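PDB 7NED: urocanate hydratase from Paenibacillus sp. Soil724D2, which probably catalyses the NAD+-dependent hydration of thiourocanate, a urocanase-type lyase step in bacterial breakdown of ergothioneine. Local coordinates for residues Asn468-Asp474 with Ile506-Thr511; Thr84-Ala88 with Glu503-Arg507; Leu260-Pro266 with Leu285-Gly290; Ile293-Val297 with Ile317-Ala321; Asp367-Leu371 with Ile384-Arg388. All coordinates share one frame; numbering follows the deposited sequence.

Contact 1 of 5, residues Asn468-Asp474 with Ile506-Thr511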
# COMPACT_ATOMS: atom_id res chain seq x y z
N ASN A 468 -0.99 2.84 12.87
CA ASN A 468 -1.98 3.78 13.38
C ASN A 468 -3.34 3.13 13.56
O ASN A 468 -4.06 3.45 14.51
CB ASN A 468 -2.06 5.01 12.49
CG ASN A 468 -0.87 5.92 12.69
OD1 ASN A 468 -0.15 5.76 13.68
ND2 ASN A 468 -0.66 6.86 11.78
N CYS A 469 -3.72 2.21 12.66
CA CYS A 469 -4.95 1.44 12.89
C CYS A 469 -4.84 0.64 14.16
O CYS A 469 -5.85 0.43 14.86
CB CYS A 469 -5.21 0.48 11.74
SG CYS A 469 -5.81 1.29 10.23
N SER A 470 -3.66 0.08 14.42
CA SER A 470 -3.43 -0.68 15.63
C SER A 470 -3.33 0.21 16.86
O SER A 470 -3.26 -0.30 17.98
CB SER A 470 -2.14 -1.50 15.48
OG SER A 470 -2.18 -2.28 14.30
N SER A 471 -3.27 1.53 16.67
CA SER A 471 -3.02 2.44 17.78
C SER A 471 -4.26 3.23 18.19
O SER A 471 -4.13 4.21 18.95
CB SER A 471 -1.91 3.43 17.39
OG SER A 471 -0.66 2.77 17.19
N MET A 472 -5.43 2.89 17.66
CA MET A 472 -6.72 3.43 18.10
C MET A 472 -7.06 4.78 17.47
O MET A 472 -7.81 5.57 18.06
CB MET A 472 -6.69 3.56 19.62
CG MET A 472 -6.46 2.17 20.24
SD MET A 472 -6.39 2.17 22.03
CE MET A 472 -4.87 3.00 22.30
N ALA A 473 -6.50 5.09 16.31
CA ALA A 473 -6.81 6.33 15.62
C ALA A 473 -8.28 6.32 15.16
O ALA A 473 -8.96 5.28 15.16
CB ALA A 473 -5.87 6.50 14.42
N ASP A 474 -8.79 7.50 14.80
CA ASP A 474 -10.19 7.60 14.39
C ASP A 474 -10.34 7.43 12.90
O ASP A 474 -11.33 6.86 12.43
CB ASP A 474 -10.77 8.98 14.80
CG ASP A 474 -10.98 9.06 16.31
OD1 ASP A 474 -10.12 9.67 16.99
OD2 ASP A 474 -11.95 8.44 16.83
N ILE A 506 -6.15 7.64 25.99
CA ILE A 506 -5.36 6.48 25.56
C ILE A 506 -5.16 6.51 24.05
O ILE A 506 -4.05 6.29 23.56
CB ILE A 506 -6.03 5.17 26.00
CG1 ILE A 506 -6.24 5.17 27.51
CG2 ILE A 506 -5.21 3.98 25.51
CD1 ILE A 506 -7.54 4.58 27.91
N ARG A 507 -6.25 6.73 23.30
CA ARG A 507 -6.13 6.70 21.84
C ARG A 507 -5.12 7.74 21.35
O ARG A 507 -4.27 7.46 20.49
CB ARG A 507 -7.50 6.93 21.20
CG ARG A 507 -8.54 5.84 21.60
CD ARG A 507 -9.85 5.93 20.78
NE ARG A 507 -10.51 7.24 20.90
CZ ARG A 507 -10.34 8.21 20.01
NH1 ARG A 507 -9.55 8.00 18.96
NH2 ARG A 507 -10.97 9.39 20.18
N LEU A 508 -5.23 8.97 21.88
CA LEU A 508 -4.38 10.06 21.43
C LEU A 508 -2.92 9.78 21.75
O LEU A 508 -2.03 10.00 20.92
CB LEU A 508 -4.81 11.36 22.09
CG LEU A 508 -6.19 11.87 21.73
CD1 LEU A 508 -6.54 12.98 22.72
CD2 LEU A 508 -6.11 12.44 20.32
N GLU A 509 -2.66 9.35 22.98
CA GLU A 509 -1.30 9.02 23.38
C GLU A 509 -0.72 7.91 22.51
O GLU A 509 0.43 8.01 22.06
CB GLU A 509 -1.31 8.57 24.85
CG GLU A 509 0.05 8.49 25.51
CD GLU A 509 -0.10 7.99 26.94
OE1 GLU A 509 -0.41 6.81 27.14
OE2 GLU A 509 0.02 8.79 27.87
N THR A 510 -1.50 6.83 22.32
CA THR A 510 -0.99 5.64 21.63
C THR A 510 -0.70 5.97 20.18
O THR A 510 0.40 5.69 19.69
CB THR A 510 -1.97 4.48 21.75
OG1 THR A 510 -2.29 4.26 23.14
CG2 THR A 510 -1.39 3.16 21.10
N THR A 511 -1.66 6.60 19.50
CA THR A 511 -1.49 6.95 18.10
C THR A 511 -0.37 7.96 17.89
O THR A 511 0.47 7.79 17.00
CB THR A 511 -2.79 7.50 17.51
OG1 THR A 511 -3.71 6.43 17.35
CG2 THR A 511 -2.52 8.09 16.15
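A bend at chi3 (-57°) turns the guanidinium of Arg-507 back toward the loop after helix 459-469, and a similar bend in Met-472 (chi3 -70°) folds its CE against helix 502-525. Arg-507 NH1 is the shared donor: it meets Met-472 O at 3.1 Å, with the carbonyl oxygen lying in the guanidinium plane, and forms a salt bridge to Asp-474 OD1 at 2.6 Å. The carboxylate stands nearly upright on the guanidinium, their planes 79° apart, and its OD1 is approached from above its own plane; Arg-507 NH2 adds a weak bond to that OD1. One turn further on, Thr-511 OG1 donates to Ser-471 O at 2.8 Å from above the carbonyl plane. Between these polar grips the CB of Met-472 lies 3.5 Å from Arg-507 CG, and its CE packs tightly against Thr-510 CB and reaches Ile-506 CG2 at 3.4 Å. Asp-474 also pairs through OD2 with Arg-18, and His-85 of the second subunit packs on Met-472. Two carbonyls of the type I turn, Ser-471 O and Met-472 O, are thus satisfied by helix side chains in a buried setting, and two arginines around Asp-474 probably favour its ionised form.

Contact 2 of 5, residues Thr84-Ala88 with Glu503-Arg507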
# COMPACT_ATOMS: atom_id res chain seq x y z
N THR A 84 -16.11 -3.60 14.28
CA THR A 84 -14.77 -3.69 14.82
C THR A 84 -14.86 -3.54 16.32
O THR A 84 -15.44 -4.40 16.99
CB THR A 84 -13.83 -2.67 14.19
OG1 THR A 84 -14.42 -1.35 14.25
CG2 THR A 84 -13.61 -3.05 12.74
N HIS A 85 -14.34 -2.46 16.88
CA HIS A 85 -14.46 -2.22 18.30
C HIS A 85 -14.24 -0.72 18.50
O HIS A 85 -13.88 -0.01 17.56
CB HIS A 85 -13.45 -3.04 19.12
CG HIS A 85 -12.04 -2.89 18.68
ND1 HIS A 85 -11.15 -2.05 19.32
CD2 HIS A 85 -11.36 -3.44 17.64
CE1 HIS A 85 -9.98 -2.11 18.72
NE2 HIS A 85 -10.07 -2.95 17.70
N ARG A 86 -14.48 -0.24 19.71
CA ARG A 86 -14.47 1.22 19.79
C ARG A 86 -13.07 1.79 19.91
O ARG A 86 -12.94 3.02 19.91
CB ARG A 86 -15.34 1.72 20.94
CG ARG A 86 -14.82 1.44 22.33
CD ARG A 86 -15.88 1.84 23.39
NE ARG A 86 -15.34 1.76 24.74
CZ ARG A 86 -15.31 0.64 25.46
NH1 ARG A 86 -15.79 -0.50 24.95
NH2 ARG A 86 -14.80 0.64 26.68
N PHE A 87 -12.04 0.95 20.01
CA PHE A 87 -10.67 1.44 19.94
C PHE A 87 -10.05 1.17 18.58
O PHE A 87 -8.82 1.09 18.45
CB PHE A 87 -9.83 0.85 21.06
CG PHE A 87 -10.28 1.28 22.40
CD1 PHE A 87 -9.87 2.51 22.92
CD2 PHE A 87 -11.18 0.50 23.12
CE1 PHE A 87 -10.32 2.93 24.15
CE2 PHE A 87 -11.64 0.91 24.36
CZ PHE A 87 -11.20 2.13 24.88
N ALA A 88 -10.88 1.02 17.58
CA ALA A 88 -10.45 0.87 16.21
C ALA A 88 -10.90 2.08 15.42
O ALA A 88 -11.85 2.75 15.82
CB ALA A 88 -11.05 -0.39 15.58
N GLU A 503 -11.14 7.75 27.67
CA GLU A 503 -10.74 6.74 26.70
C GLU A 503 -10.00 7.37 25.53
O GLU A 503 -9.03 6.79 25.01
CB GLU A 503 -11.95 5.94 26.26
CG GLU A 503 -12.38 4.95 27.33
CD GLU A 503 -13.48 4.04 26.88
OE1 GLU A 503 -13.81 3.08 27.62
OE2 GLU A 503 -14.04 4.29 25.79
N SER A 504 -10.39 8.58 25.13
CA SER A 504 -9.65 9.26 24.06
C SER A 504 -8.22 9.58 24.47
O SER A 504 -7.33 9.65 23.61
CB SER A 504 -10.42 10.52 23.64
OG SER A 504 -11.61 10.10 22.99
N ASP A 505 -7.97 9.78 25.77
CA ASP A 505 -6.60 10.01 26.22
C ASP A 505 -5.70 8.87 25.77
O ASP A 505 -4.60 9.09 25.22
CB ASP A 505 -6.57 10.15 27.73
CG ASP A 505 -7.08 11.49 28.21
OD1 ASP A 505 -6.97 12.48 27.45
OD2 ASP A 505 -7.62 11.54 29.34
N ILE A 506 -6.15 7.64 25.99
CA ILE A 506 -5.36 6.48 25.56
C ILE A 506 -5.16 6.51 24.05
O ILE A 506 -4.05 6.29 23.56
CB ILE A 506 -6.03 5.17 26.00
CG1 ILE A 506 -6.24 5.17 27.51
CG2 ILE A 506 -5.21 3.98 25.51
CD1 ILE A 506 -7.54 4.58 27.91
N ARG A 507 -6.25 6.73 23.30
CA ARG A 507 -6.13 6.70 21.84
C ARG A 507 -5.12 7.74 21.35
O ARG A 507 -4.27 7.46 20.49
CB ARG A 507 -7.50 6.93 21.20
CG ARG A 507 -8.54 5.84 21.60
CD ARG A 507 -9.85 5.93 20.78
NE ARG A 507 -10.51 7.24 20.90
CZ ARG A 507 -10.34 8.21 20.01
NH1 ARG A 507 -9.55 8.00 18.96
NH2 ARG A 507 -10.97 9.39 20.18
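Phe-87 and Glu-503 make the close-packed centre of this contact: Phe-87 CZ rests 3.6 Å from the carboxylate carbon Glu-503 CD, while its CE1 lies 4.0 Å from Glu-503 CB. At another corner of the ring, Arg-507 CG comes to the edge near the ring plane, 3.8 Å from Phe-87 CD1, so the aromatic group spans one helical turn. Met-472 adds to the packing round Phe-87. The more exposed side belongs to Arg-86, whose chain runs extended from CG to NE and ends in a side-on, two-nitrogen grip on Glu-503. Its NE donates to Glu-503 OE2 at 3.0 Å and its NH2 to Glu-503 OE1 at 2.8 Å, both nearly straight (171° and 175°) and both on the syn side, somewhat out of the carboxylate plane. The two flat groups are only 26° from coplanar, and Phe-87 CE2 lies over one face of the guanidinium, toward its rim. His-85 packs on Ser-470 of the second subunit. This is a type I beta turn between strands 77-83 and 91-95, joined to the first turns of helix 502-525 by a bidentate arginine-glutamate salt bridge.

Contact 3 of 5, residues Leu260-Pro266 with Leu285-Gly290. With NAD (nicotinamide-adenine-dinucleotide), chain C.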
# COMPACT_ATOMS: atom_id res chain seq x y z
N LEU A 260 -0.92 18.12 -16.15
CA LEU A 260 -0.91 18.85 -17.41
C LEU A 260 -2.28 18.94 -18.04
O LEU A 260 -2.43 19.58 -19.09
CB LEU A 260 0.08 18.19 -18.38
CG LEU A 260 1.50 17.92 -17.86
CD1 LEU A 260 2.43 17.38 -18.96
CD2 LEU A 260 2.06 19.16 -17.18
N VAL A 261 -3.29 18.31 -17.46
CA VAL A 261 -4.63 18.39 -18.01
C VAL A 261 -5.49 19.35 -17.20
O VAL A 261 -6.22 20.16 -17.76
CB VAL A 261 -5.27 16.98 -18.08
CG1 VAL A 261 -6.75 17.11 -18.40
CG2 VAL A 261 -4.52 16.08 -19.05
N TYR A 262 -5.39 19.28 -15.88
CA TYR A 262 -6.21 20.10 -15.02
C TYR A 262 -5.43 21.18 -14.28
O TYR A 262 -6.06 21.98 -13.61
CB TYR A 262 -6.94 19.22 -14.00
CG TYR A 262 -7.84 18.20 -14.69
CD1 TYR A 262 -7.38 16.94 -15.01
CD2 TYR A 262 -9.13 18.56 -15.08
CE1 TYR A 262 -8.21 16.02 -15.66
CE2 TYR A 262 -9.95 17.67 -15.71
CZ TYR A 262 -9.49 16.41 -16.00
OH TYR A 262 -10.35 15.55 -16.64
N GLY A 263 -4.10 21.19 -14.37
CA GLY A 263 -3.28 22.06 -13.54
C GLY A 263 -2.62 23.19 -14.32
O GLY A 263 -3.21 24.26 -14.49
N TYR A 264 -1.43 22.93 -14.84
CA TYR A 264 -0.57 23.97 -15.39
C TYR A 264 -1.14 24.60 -16.67
O TYR A 264 -1.42 23.90 -17.66
CB TYR A 264 0.80 23.37 -15.69
CG TYR A 264 1.82 24.42 -15.89
CD1 TYR A 264 1.91 25.10 -17.09
CD2 TYR A 264 2.65 24.80 -14.84
CE1 TYR A 264 2.86 26.12 -17.27
CE2 TYR A 264 3.60 25.81 -15.01
CZ TYR A 264 3.69 26.47 -16.22
OH TYR A 264 4.62 27.46 -16.38
N VAL A 265 -1.26 25.92 -16.68
CA VAL A 265 -1.80 26.65 -17.82
C VAL A 265 -0.65 26.97 -18.78
O VAL A 265 0.29 27.69 -18.38
CB VAL A 265 -2.51 27.93 -17.40
CG1 VAL A 265 -3.04 28.60 -18.65
CG2 VAL A 265 -3.62 27.60 -16.40
N PRO A 266 -0.69 26.50 -20.02
CA PRO A 266 0.40 26.76 -20.94
C PRO A 266 0.45 28.23 -21.29
O PRO A 266 -0.53 28.95 -21.17
CB PRO A 266 0.04 25.93 -22.18
CG PRO A 266 -1.01 24.96 -21.73
CD PRO A 266 -1.75 25.70 -20.63
N LEU A 285 -3.17 20.10 -25.23
CA LEU A 285 -3.07 20.87 -24.00
C LEU A 285 -1.94 20.35 -23.12
O LEU A 285 -1.12 21.13 -22.62
CB LEU A 285 -4.40 20.86 -23.25
CG LEU A 285 -4.46 21.36 -21.81
CD1 LEU A 285 -4.21 22.87 -21.71
CD2 LEU A 285 -5.80 20.95 -21.16
N GLN A 286 -1.85 19.02 -22.94
CA GLN A 286 -0.74 18.49 -22.13
C GLN A 286 0.60 18.80 -22.75
O GLN A 286 1.55 19.14 -22.03
CB GLN A 286 -0.79 16.96 -21.94
CG GLN A 286 -1.90 16.35 -21.15
CD GLN A 286 -1.61 14.84 -20.96
OE1 GLN A 286 -0.93 14.44 -20.01
NE2 GLN A 286 -2.02 14.05 -21.94
N ARG A 287 0.75 18.60 -24.06
CA ARG A 287 2.02 18.93 -24.71
C ARG A 287 2.34 20.40 -24.51
O ARG A 287 3.49 20.75 -24.26
CB ARG A 287 1.99 18.60 -26.21
CG ARG A 287 2.39 17.15 -26.53
CD ARG A 287 2.35 16.83 -28.02
NE ARG A 287 1.03 17.11 -28.57
CZ ARG A 287 0.07 16.19 -28.72
NH1 ARG A 287 0.31 14.92 -28.36
NH2 ARG A 287 -1.12 16.54 -29.20
N ASP A 288 1.34 21.26 -24.66
CA ASP A 288 1.59 22.69 -24.49
C ASP A 288 1.98 23.01 -23.05
O ASP A 288 2.82 23.89 -22.81
CB ASP A 288 0.36 23.49 -24.91
CG ASP A 288 0.13 23.46 -26.43
OD1 ASP A 288 1.10 23.16 -27.17
OD2 ASP A 288 -1.01 23.75 -26.87
N ALA A 289 1.32 22.37 -22.08
CA ALA A 289 1.64 22.63 -20.68
C ALA A 289 3.04 22.15 -20.34
O ALA A 289 3.80 22.83 -19.63
CB ALA A 289 0.62 21.93 -19.78
N GLY A 290 3.40 20.98 -20.86
CA GLY A 290 4.73 20.44 -20.60
C GLY A 290 5.81 21.29 -21.22
O GLY A 290 6.86 21.52 -20.61
PA NAD C . -4.13 24.64 -7.10
O1A NAD C . -4.35 23.95 -8.44
O2A NAD C . -5.19 25.07 -6.17
O5B NAD C . -3.48 26.14 -7.58
C5B NAD C . -2.56 26.05 -8.60
C4B NAD C . -2.37 27.57 -9.06
O4B NAD C . -1.48 27.71 -10.13
C3B NAD C . -3.80 27.98 -9.56
O3B NAD C . -4.18 29.15 -8.98
C2B NAD C . -3.57 28.15 -11.10
O2B NAD C . -4.27 29.21 -11.63
C1B NAD C . -2.11 28.59 -11.08
N9A NAD C . -1.38 28.34 -12.32
C8A NAD C . -1.46 27.25 -13.19
N7A NAD C . -0.66 27.36 -14.22
C5A NAD C . 0.01 28.56 -14.02
C6A NAD C . 1.00 29.24 -14.77
N6A NAD C . 1.49 28.73 -15.91
N1A NAD C . 1.48 30.43 -14.32
C2A NAD C . 0.93 30.91 -13.18
N3A NAD C . -0.00 30.38 -12.37
C4A NAD C . -0.45 29.19 -12.83
O3 NAD C . -2.91 23.80 -6.59
PN NAD C . -2.44 23.93 -5.07
O1N NAD C . -3.20 23.23 -3.97
O2N NAD C . -1.91 25.33 -4.87
O5D NAD C . -0.98 23.03 -5.03
C5D NAD C . -0.01 23.48 -5.99
C4D NAD C . 1.16 22.53 -5.99
O4D NAD C . 1.60 22.28 -4.67
C3D NAD C . 0.50 21.14 -6.48
O3D NAD C . 1.35 20.47 -7.40
C2D NAD C . 0.39 20.29 -5.16
O2D NAD C . 0.61 18.95 -5.29
C1D NAD C . 1.74 20.88 -4.64
N1N NAD C . 2.20 20.47 -3.31
C2N NAD C . 2.60 19.15 -3.31
C3N NAD C . 3.14 18.57 -2.17
C7N NAD C . 3.49 17.07 -2.26
O7N NAD C . 4.34 16.52 -1.56
N7N NAD C . 2.74 16.30 -3.13
C4N NAD C . 3.27 19.39 -1.04
C5N NAD C . 2.88 20.73 -1.10
C6N NAD C . 2.34 21.28 -2.27
O HOH W 1 -0.89 15.35 -16.87
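The loop 260-266 wraps along one side of helix 282-305, its backbone coming closest at its two ends, with CA atoms 4.7 Å apart for Leu-260 and Gln-286 and 4.3 Å for Pro-266 and Ala-289. No direct hydrogen bond crosses; side chains pack on each other and on backbone. Leu-260 lays its CB against Gln-286 CB and sends CD1 toward Gly-290, where the lack of a side chain lets it approach the helix backbone. Beside it Val-261 CG2 presses on Gln-286 CG at 3.4 Å, and a water accepts from Leu-260 N and donates to Gln-286 OE1. At the other end the Pro-266 ring sits on the helix, its CG 3.5 Å from Ala-289 N, while the Leu-285 side chain crosses the proline at about a right angle, its CD1 3.8 Å from Pro-266 CG. Ala-289 CB fills the middle, 3.5 Å from Tyr-264 O. A chi1 of -164° swings the Tyr-264 ring toward the adenine of NAD, whose N6A lies over one face, toward the rim and 3.2 Å from Tyr-264 CZ. Val-265 N donates to NAD N7A at 2.9 Å, almost straight, and N6A returns a weak bond to Val-265 O. Loop carbonyl and amide thus read the Hoogsteen edge of the adenine, while packing on the helix of the Rossmann-like domain probably helps hold that backbone.

Contact 4 of 5, residues Ile293-Val297 with Ile317-Ala321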
# COMPACT_ATOMS: atom_id res chain seq x y z
N ILE A 293 6.13 24.38 -18.97
CA ILE A 293 6.90 24.05 -17.77
C ILE A 293 8.38 23.97 -18.09
O ILE A 293 9.22 24.44 -17.32
CB ILE A 293 6.37 22.75 -17.15
CG1 ILE A 293 5.03 23.00 -16.44
CG2 ILE A 293 7.44 22.13 -16.26
CD1 ILE A 293 4.32 21.69 -16.07
N ALA A 294 8.73 23.35 -19.22
CA ALA A 294 10.13 23.27 -19.61
C ALA A 294 10.76 24.67 -19.74
O ALA A 294 11.88 24.92 -19.28
CB ALA A 294 10.26 22.48 -20.92
N VAL A 295 10.04 25.60 -20.37
CA VAL A 295 10.53 26.98 -20.48
C VAL A 295 10.72 27.61 -19.10
O VAL A 295 11.72 28.31 -18.84
CB VAL A 295 9.55 27.82 -21.32
CG1 VAL A 295 9.88 29.28 -21.17
CG2 VAL A 295 9.60 27.39 -22.78
N GLU A 296 9.75 27.42 -18.22
CA GLU A 296 9.86 27.98 -16.89
C GLU A 296 11.07 27.43 -16.15
O GLU A 296 11.82 28.18 -15.53
CB GLU A 296 8.58 27.74 -16.08
CG GLU A 296 8.67 28.36 -14.69
CD GLU A 296 7.43 28.16 -13.83
OE1 GLU A 296 6.38 27.62 -14.30
OE2 GLU A 296 7.54 28.56 -12.66
N VAL A 297 11.29 26.12 -16.20
CA VAL A 297 12.40 25.54 -15.46
C VAL A 297 13.75 25.92 -16.10
O VAL A 297 14.76 26.07 -15.40
CB VAL A 297 12.25 24.02 -15.35
CG1 VAL A 297 13.52 23.40 -14.78
CG2 VAL A 297 11.03 23.67 -14.51
N ILE A 317 7.66 19.72 -10.57
CA ILE A 317 7.93 20.57 -11.72
C ILE A 317 9.21 20.10 -12.41
O ILE A 317 9.31 20.16 -13.64
CB ILE A 317 7.99 22.06 -11.34
CG1 ILE A 317 7.97 22.89 -12.63
CG2 ILE A 317 9.26 22.31 -10.57
CD1 ILE A 317 7.80 24.42 -12.46
N ARG A 318 10.21 19.59 -11.65
CA ARG A 318 11.45 19.16 -12.30
C ARG A 318 11.21 17.89 -13.09
O ARG A 318 11.72 17.74 -14.22
CB ARG A 318 12.57 18.94 -11.28
CG ARG A 318 13.05 20.23 -10.56
CD ARG A 318 13.88 19.85 -9.33
NE ARG A 318 13.13 18.89 -8.52
CZ ARG A 318 13.68 18.00 -7.70
NH1 ARG A 318 14.99 17.95 -7.56
NH2 ARG A 318 12.92 17.12 -7.05
N SER A 319 10.44 16.95 -12.52
CA SER A 319 10.07 15.74 -13.25
C SER A 319 9.41 16.08 -14.57
O SER A 319 9.77 15.54 -15.61
CB SER A 319 9.16 14.85 -12.39
OG SER A 319 9.74 14.60 -11.12
N GLN A 320 8.42 16.99 -14.54
CA GLN A 320 7.76 17.38 -15.78
C GLN A 320 8.77 18.01 -16.74
O GLN A 320 8.87 17.60 -17.91
CB GLN A 320 6.61 18.35 -15.50
CG GLN A 320 5.51 17.78 -14.63
CD GLN A 320 4.57 16.86 -15.40
OE1 GLN A 320 4.98 16.20 -16.36
NE2 GLN A 320 3.31 16.81 -14.98
N ALA A 321 9.56 18.97 -16.25
CA ALA A 321 10.53 19.63 -17.12
C ALA A 321 11.47 18.62 -17.78
O ALA A 321 11.78 18.75 -18.96
CB ALA A 321 11.33 20.66 -16.32
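Ile-317 lays its CG1 between two side chains of helix 282-305, 3.7 Å from Ile-293 CG2 and equally 3.7 Å from Val-297 CG2. Its CG1 is anti to the backbone N (chi1 -168°) and, with chi2 extended too, CD1 is carried onward to the carboxylate end of Glu-296, about 4.0 Å from OE1. Val-297 and Ile-317 run past each other in opposite directions, and Val-297 also meets Ala-321 CB, 3.5 Å from its CG2. The small alanine lets the backbones close up: the CA atoms of Ala-294 and Ala-321 are 4.4 Å apart. The same Ile-293 CG2 also touches Gln-320 CB at 3.9 Å, although the amide of Gln-320 turns off to bond Ala-257 O. The segment axes cross at -113°, 8.9 Å apart. No hydrogen bond spans this joint, so the helices meet by packing alone, mainly of Ile-293, Val-297, Ile-317 and Ala-321. Glu-296, meanwhile, presents its OE1 to the hydroxyl of Tyr-264, and the aliphatic cover from Ile-317 may limit water around that carboxylate beside the NAD site.

Contact 5 of 5, residues Asp367-Leu371 with Ile384-Arg388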
# COMPACT_ATOMS: atom_id res chain seq x y z
N ASP A 367 -3.58 28.18 21.49
CA ASP A 367 -2.45 29.03 21.20
C ASP A 367 -1.80 29.46 22.51
O ASP A 367 -0.68 29.29 22.72
CB ASP A 367 -2.88 30.28 20.42
CG ASP A 367 -3.14 30.02 18.94
OD1 ASP A 367 -2.65 29.05 18.39
OD2 ASP A 367 -3.82 30.86 18.36
N GLU A 368 -2.60 29.95 23.43
CA GLU A 368 -2.08 30.40 24.70
C GLU A 368 -1.45 29.25 25.50
O GLU A 368 -0.46 29.42 26.14
CB GLU A 368 -3.11 31.17 25.49
CG GLU A 368 -3.35 32.55 24.95
CD GLU A 368 -2.14 33.49 25.05
OE1 GLU A 368 -1.26 33.33 25.88
OE2 GLU A 368 -2.05 34.44 24.30
N PHE A 369 -2.06 28.09 25.43
CA PHE A 369 -1.49 26.94 26.07
C PHE A 369 -0.11 26.63 25.52
O PHE A 369 0.77 26.38 26.26
CB PHE A 369 -2.35 25.73 25.92
CG PHE A 369 -1.66 24.49 26.36
CD1 PHE A 369 -1.56 24.19 27.68
CD2 PHE A 369 -1.06 23.67 25.45
CE1 PHE A 369 -0.88 23.08 28.10
CE2 PHE A 369 -0.39 22.54 25.87
CZ PHE A 369 -0.30 22.25 27.19
N ILE A 370 0.05 26.70 24.22
CA ILE A 370 1.35 26.36 23.64
C ILE A 370 2.43 27.33 24.09
O ILE A 370 3.55 26.93 24.45
CB ILE A 370 1.23 26.29 22.11
CG1 ILE A 370 0.33 25.09 21.69
CG2 ILE A 370 2.59 26.18 21.51
CD1 ILE A 370 -0.02 25.01 20.16
N LEU A 371 2.13 28.61 24.08
CA LEU A 371 3.09 29.61 24.51
C LEU A 371 3.57 29.40 25.97
O LEU A 371 4.69 29.66 26.28
CB LEU A 371 2.48 30.98 24.31
CG LEU A 371 2.17 31.30 22.87
CD1 LEU A 371 1.46 32.63 22.76
CD2 LEU A 371 3.39 31.18 21.95
N ILE A 384 3.60 30.37 16.65
CA ILE A 384 2.24 30.55 17.16
C ILE A 384 1.91 32.04 17.29
O ILE A 384 0.82 32.49 16.91
CB ILE A 384 2.07 29.77 18.48
CG1 ILE A 384 2.09 28.25 18.18
CG2 ILE A 384 0.80 30.17 19.23
CD1 ILE A 384 0.94 27.76 17.20
N ARG A 385 2.86 32.83 17.79
CA ARG A 385 2.62 34.27 17.86
C ARG A 385 2.30 34.83 16.49
O ARG A 385 1.32 35.57 16.31
CB ARG A 385 3.84 34.99 18.46
CG ARG A 385 3.98 34.71 19.94
CD ARG A 385 5.01 35.62 20.64
NE ARG A 385 4.92 35.28 22.05
CZ ARG A 385 5.75 34.43 22.66
NH1 ARG A 385 6.76 33.92 21.97
NH2 ARG A 385 5.59 34.13 23.95
N LEU A 386 3.09 34.44 15.49
CA LEU A 386 2.89 34.94 14.15
C LEU A 386 1.55 34.48 13.59
O LEU A 386 0.81 35.28 12.98
CB LEU A 386 4.04 34.49 13.25
CG LEU A 386 5.41 35.14 13.45
CD1 LEU A 386 6.38 34.46 12.50
CD2 LEU A 386 5.40 36.65 13.27
N ALA A 387 1.23 33.19 13.76
CA ALA A 387 0.01 32.66 13.16
C ALA A 387 -1.22 33.27 13.81
O ALA A 387 -2.18 33.63 13.13
CB ALA A 387 -0.01 31.12 13.28
N ARG A 388 -1.22 33.38 15.14
CA ARG A 388 -2.36 33.98 15.81
C ARG A 388 -2.60 35.40 15.31
O ARG A 388 -3.76 35.83 15.20
CB ARG A 388 -2.16 33.96 17.32
CG ARG A 388 -3.34 34.56 18.10
CD ARG A 388 -3.09 34.40 19.58
NE ARG A 388 -1.84 35.06 19.97
CZ ARG A 388 -1.24 34.89 21.15
NH1 ARG A 388 -1.77 34.04 22.04
NH2 ARG A 388 -0.10 35.53 21.41
O HOH W 2 6.31 31.18 24.67
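Ile-384 faces helix 360-373 squarely, its CG2 lodged between Asp-367 and Leu-371: it lies 3.7 Å from Asp-367 OD1 and 3.9 Å from Leu-371 CD2. Its other branch turns to Ile-370, with Ile-384 CG1 and Ile-370 CG2 4.0 Å apart. Next along, Arg-385 starts away from the partner helix, yet its extended chain brings the guanidinium back so that Leu-371 CD2 sits over the centre of one face, about 4.1 Å above the plane. A water there donates to Leu-371 O and accepts a weak bond from Arg-385 NH2. The two helices form an antiparallel hairpin in the urocanase C-terminal domain, the short segments crossing at -161° with axes 10.4 Å apart, and strand 398-400 packs against Ile-384 and Ala-387. One turn after Ile-384, Arg-388 leaves its backbone in the trans position (chi1 -180°), running past Asp-367 in the opposite direction, and its CB lies 3.7 Å from Asp-367 OD2. That carboxylate takes its salt bridge from Arg-399 instead. Arg-388 then bends at chi3 toward Glu-368 OE2, where a salt bridge is modelled with a separation too short to be reliable.

In the fold
From the N terminus, the turn 84-88 waits longest for its partner: contact 2 closes a loop of more than 400 residues on helix 502-525, tying the N-terminal domain to the C-terminal one. Nested inside that loop, contacts 3 and 4 close in series within the Rossmann-like domain; both use helix 282-305 and touch through Tyr-264 and Glu-296, beside the NAD. Contact 5, still inside that loop, then closes a short helical hairpin, about 12 Å by nearest atoms from contacts 1 and 2. Contact 1 opens after it and ends on the same helix as contact 2, sharing Ile-506 and Arg-507; these two lie where the second subunit packs, across the chain's centre from contacts 3 and 4.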